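Local coordinates for putative hyaluronoglucosaminidase (PDB 6PWI), which belongs to glycoside hydrolase family 84 and probably acts as a hexosaminidase, represented here by a piece containing its beta-N-acetylglucosaminidase domain, at residues E346-I351 and I360-D365. Sequence-based numbering, arbitrary orientation.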
ATOM      1  N   GLU A 346      32.664   0.739   4.345  1.00 32.03           N
ATOM      2  CA  GLU A 346      33.204  -0.614   4.280  1.00 33.46           C
ATOM      3  C   GLU A 346      32.069  -1.631   4.253  1.00 32.11           C
ATOM      4  O   GLU A 346      32.075  -2.555   3.440  1.00 32.54           O
ATOM      5  CB  GLU A 346      34.068  -0.940   5.500  1.00 39.73           C
ATOM      6  CG  GLU A 346      35.356  -0.147   5.602  1.00 50.76           C
ATOM      7  CD  GLU A 346      36.496  -0.565   4.683  1.00 61.27           C
ATOM      8  OE1 GLU A 346      36.283  -1.455   3.821  1.00 65.68           O
ATOM      9  OE2 GLU A 346      37.602   0.010   4.829  1.00 66.15           O
ATOM     10  N   TYR A 347      31.109  -1.460   5.171  1.00 30.15           N
ATOM     11  CA  TYR A 347      30.003  -2.390   5.297  1.00 27.71           C
ATOM     12  C   TYR A 347      29.268  -2.510   3.961  1.00 27.64           C
ATOM     13  O   TYR A 347      29.065  -3.618   3.472  1.00 27.41           O
ATOM     14  CB  TYR A 347      29.080  -2.024   6.464  1.00 26.34           C
ATOM     15  CG  TYR A 347      27.880  -2.930   6.554  1.00 26.73           C
ATOM     16  CD1 TYR A 347      27.905  -4.078   7.332  1.00 25.98           C
ATOM     17  CD2 TYR A 347      26.739  -2.677   5.803  1.00 26.91           C
ATOM     18  CE1 TYR A 347      26.823  -4.943   7.382  1.00 25.72           C
ATOM     19  CE2 TYR A 347      25.644  -3.528   5.845  1.00 26.82           C
ATOM     20  CZ  TYR A 347      25.689  -4.666   6.634  1.00 26.74           C
ATOM     21  OH  TYR A 347      24.617  -5.507   6.671  1.00 26.55           O
ATOM     22  N   LEU A 348      28.890  -1.370   3.366  1.00 26.85           N
ATOM     23  CA  LEU A 348      28.068  -1.383   2.165  1.00 27.29           C
ATOM     24  C   LEU A 348      28.852  -1.970   0.992  1.00 28.48           C
ATOM     25  O   LEU A 348      28.291  -2.696   0.178  1.00 28.75           O
ATOM     26  CB  LEU A 348      27.534   0.024   1.861  1.00 26.11           C
ATOM     27  CG  LEU A 348      26.513   0.584   2.858  1.00 25.14           C
ATOM     28  CD1 LEU A 348      26.130   2.013   2.506  1.00 23.93           C
ATOM     29  CD2 LEU A 348      25.267  -0.288   2.949  1.00 23.94           C
ATOM     30  N   LYS A 349      30.156  -1.678   0.930  1.00 30.72           N
ATOM     31  CA  LYS A 349      31.022  -2.194  -0.117  1.00 30.96           C
ATOM     32  C   LYS A 349      31.049  -3.721  -0.046  1.00 32.01           C
ATOM     33  O   LYS A 349      30.990  -4.386  -1.082  1.00 32.93           O
ATOM     34  CB  LYS A 349      32.415  -1.574   0.006  1.00 33.34           C
ATOM     35  CG  LYS A 349      33.405  -1.883  -1.109  1.00 35.59           C
ATOM     36  CD  LYS A 349      34.706  -1.136  -0.902  1.00 38.87           C
ATOM     37  CE  LYS A 349      35.941  -1.879  -1.366  1.00 41.44           C
ATOM     38  NZ  LYS A 349      36.231  -1.614  -2.794  1.00 45.35           N
ATOM     39  N   THR A 350      31.101  -4.268   1.179  1.00 29.71           N
ATOM     40  CA  THR A 350      31.156  -5.712   1.356  1.00 29.53           C
ATOM     41  C   THR A 350      29.831  -6.371   0.979  1.00 29.61           C
ATOM     42  O   THR A 350      29.820  -7.373   0.259  1.00 28.96           O
ATOM     43  CB  THR A 350      31.543  -6.090   2.786  1.00 28.88           C
ATOM     44  OG1 THR A 350      32.828  -5.510   2.983  1.00 30.73           O
ATOM     45  CG2 THR A 350      31.640  -7.585   2.978  1.00 27.60           C
ATOM     46  N   ILE A 351      28.735  -5.812   1.511  1.00 28.46           N
ATOM     47  CA  ILE A 351      27.369  -6.247   1.267  1.00 28.36           C
ATOM     48  C   ILE A 351      27.121  -6.321  -0.237  1.00 27.78           C
ATOM     49  O   ILE A 351      26.448  -7.227  -0.716  1.00 26.39           O
ATOM     50  CB  ILE A 351      26.391  -5.305   2.006  1.00 29.95           C
ATOM     51  CG1 ILE A 351      26.366  -5.604   3.507  1.00 33.49           C
ATOM     52  CG2 ILE A 351      24.989  -5.318   1.425  1.00 30.40           C
ATOM     53  CD1 ILE A 351      26.400  -7.078   3.861  1.00 34.65           C
ATOM     54  N   ILE A 360      18.777  -5.588  -2.182  1.00 23.72           N
ATOM     55  CA  ILE A 360      19.144  -4.978  -0.914  1.00 22.09           C
ATOM     56  C   ILE A 360      18.269  -3.742  -0.689  1.00 22.18           C
ATOM     57  O   ILE A 360      18.079  -2.932  -1.597  1.00 22.83           O
ATOM     58  CB  ILE A 360      20.650  -4.655  -0.914  1.00 20.61           C
ATOM     59  CG1 ILE A 360      21.483  -5.938  -1.001  1.00 19.71           C
ATOM     60  CG2 ILE A 360      21.015  -3.805   0.294  1.00 20.08           C
ATOM     61  CD1 ILE A 360      22.858  -5.765  -1.612  1.00 19.23           C
ATOM     62  N   MET A 361      17.731  -3.614   0.529  1.00 21.50           N
ATOM     63  CA  MET A 361      16.749  -2.587   0.837  1.00 21.30           C
ATOM     64  C   MET A 361      17.428  -1.365   1.452  1.00 20.60           C
ATOM     65  O   MET A 361      18.598  -1.414   1.833  1.00 20.57           O
ATOM     66  CB  MET A 361      15.675  -3.108   1.792  1.00 22.64           C
ATOM     67  CG  MET A 361      14.940  -4.307   1.252  1.00 25.13           C
ATOM     68  SD  MET A 361      13.323  -4.497   2.027  1.00 27.13           S
ATOM     69  CE  MET A 361      12.364  -3.327   1.062  1.00 25.51           C
ATOM     70  N   TRP A 362      16.657  -0.277   1.553  1.00 19.27           N
ATOM     71  CA  TRP A 362      17.147   1.054   1.861  1.00 18.50           C
ATOM     72  C   TRP A 362      15.939   1.900   2.244  1.00 18.46           C
ATOM     73  O   TRP A 362      14.900   1.794   1.592  1.00 18.09           O
ATOM     74  CB  TRP A 362      17.816   1.621   0.607  1.00 17.87           C
ATOM     75  CG  TRP A 362      18.595   2.892   0.757  1.00 17.60           C
ATOM     76  CD1 TRP A 362      18.308   4.108   0.198  1.00 17.44           C
ATOM     77  CD2 TRP A 362      19.842   3.055   1.451  1.00 17.29           C
ATOM     78  NE1 TRP A 362      19.284   5.018   0.509  1.00 17.18           N
ATOM     79  CE2 TRP A 362      20.233   4.401   1.281  1.00 17.02           C
ATOM     80  CE3 TRP A 362      20.655   2.197   2.200  1.00 17.34           C
ATOM     81  CZ2 TRP A 362      21.404   4.906   1.837  1.00 17.08           C
ATOM     82  CZ3 TRP A 362      21.812   2.697   2.751  1.00 17.51           C
ATOM     83  CH2 TRP A 362      22.179   4.031   2.564  1.00 17.53           C
ATOM     84  N   THR A 363      16.074   2.726   3.289  1.00 18.49           N
ATOM     85  CA  THR A 363      14.939   3.541   3.696  1.00 19.27           C
ATOM     86  C   THR A 363      15.125   4.986   3.247  1.00 20.29           C
ATOM     87  O   THR A 363      14.205   5.787   3.403  1.00 21.79           O
ATOM     88  CB  THR A 363      14.619   3.427   5.193  1.00 18.91           C
ATOM     89  OG1 THR A 363      15.595   4.182   5.912  1.00 18.61           O
ATOM     90  CG2 THR A 363      14.559   1.996   5.679  1.00 18.18           C
ATOM     91  N   GLY A 364      16.309   5.304   2.701  1.00 20.82           N
ATOM     92  CA  GLY A 364      16.616   6.641   2.206  1.00 21.59           C
ATOM     93  C   GLY A 364      17.769   7.308   2.962  1.00 22.97           C
ATOM     94  O   GLY A 364      18.673   6.638   3.468  1.00 21.52           O
ATOM     95  N   ASP A 365      17.725   8.646   3.021  1.00 24.68           N
ATOM     96  CA  ASP A 365      18.763   9.437   3.668  1.00 25.79           C
ATOM     97  C   ASP A 365      18.722   9.241   5.184  1.00 24.65           C
ATOM     98  O   ASP A 365      19.757   9.282   5.846  1.00 24.26           O
ATOM     99  CB  ASP A 365      18.642  10.908   3.270  1.00 28.51           C
ATOM    100  CG  ASP A 365      19.299  11.244   1.939  1.00 32.31           C
ATOM    101  OD1 ASP A 365      19.789  10.307   1.259  1.00 33.84           O
ATOM    102  OD2 ASP A 365      19.342  12.448   1.597  1.00 34.02           O
TER
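The helix 346-351 packs by I351 and L348 against I360 and W362 of strand 359-362, which follows it in the chain; the CA atoms of I351 and I360, the nearest pair across the contact, are 8.6 Å apart. With strand 328-330 the two form one beta-alpha-beta unit of the (beta/alpha)8 barrel, the TIM-barrel fold of the family 84 catalytic domain, and the contact lies between the outer helix layer and the strand of the inner barrel. No hydrogen bond crosses it; within the helix, E346 O accepts both the backbone N of T350, at 3.0 Å, and T350 OG1, at 3.1 Å. All four touching residues are buried and the interface is small, 144 Å² with both sides summed. I351 and I360 both point their CB toward the partner segment, and their side chains cross at a slant. In I360 CG1 lies anti to the carbonyl carbon, and CG1-CD1 continues outward from the strand (chi2 154°). The CD1 methyl thereby reaches I351 CG2 at 3.7 Å and passes 4.0 Å from the backbone O of I351. One turn earlier, L348 CD1 meets the six-membered ring of W362 at CZ3, 4.4 Å away, in a looser apolar contact at an oblique angle to the ring. The W362 side chain leaves the strand with CG anti to the backbone N (chi1 -170°), which carries the indole toward the helix. Helix 373-383 packs against the same residues: F379 meets the indole edge-to-face and also touches I360, and A382 touches L348. The indole nitrogen, W362 NE1, is hydrogen-bonded to T375 OG1 of that helix.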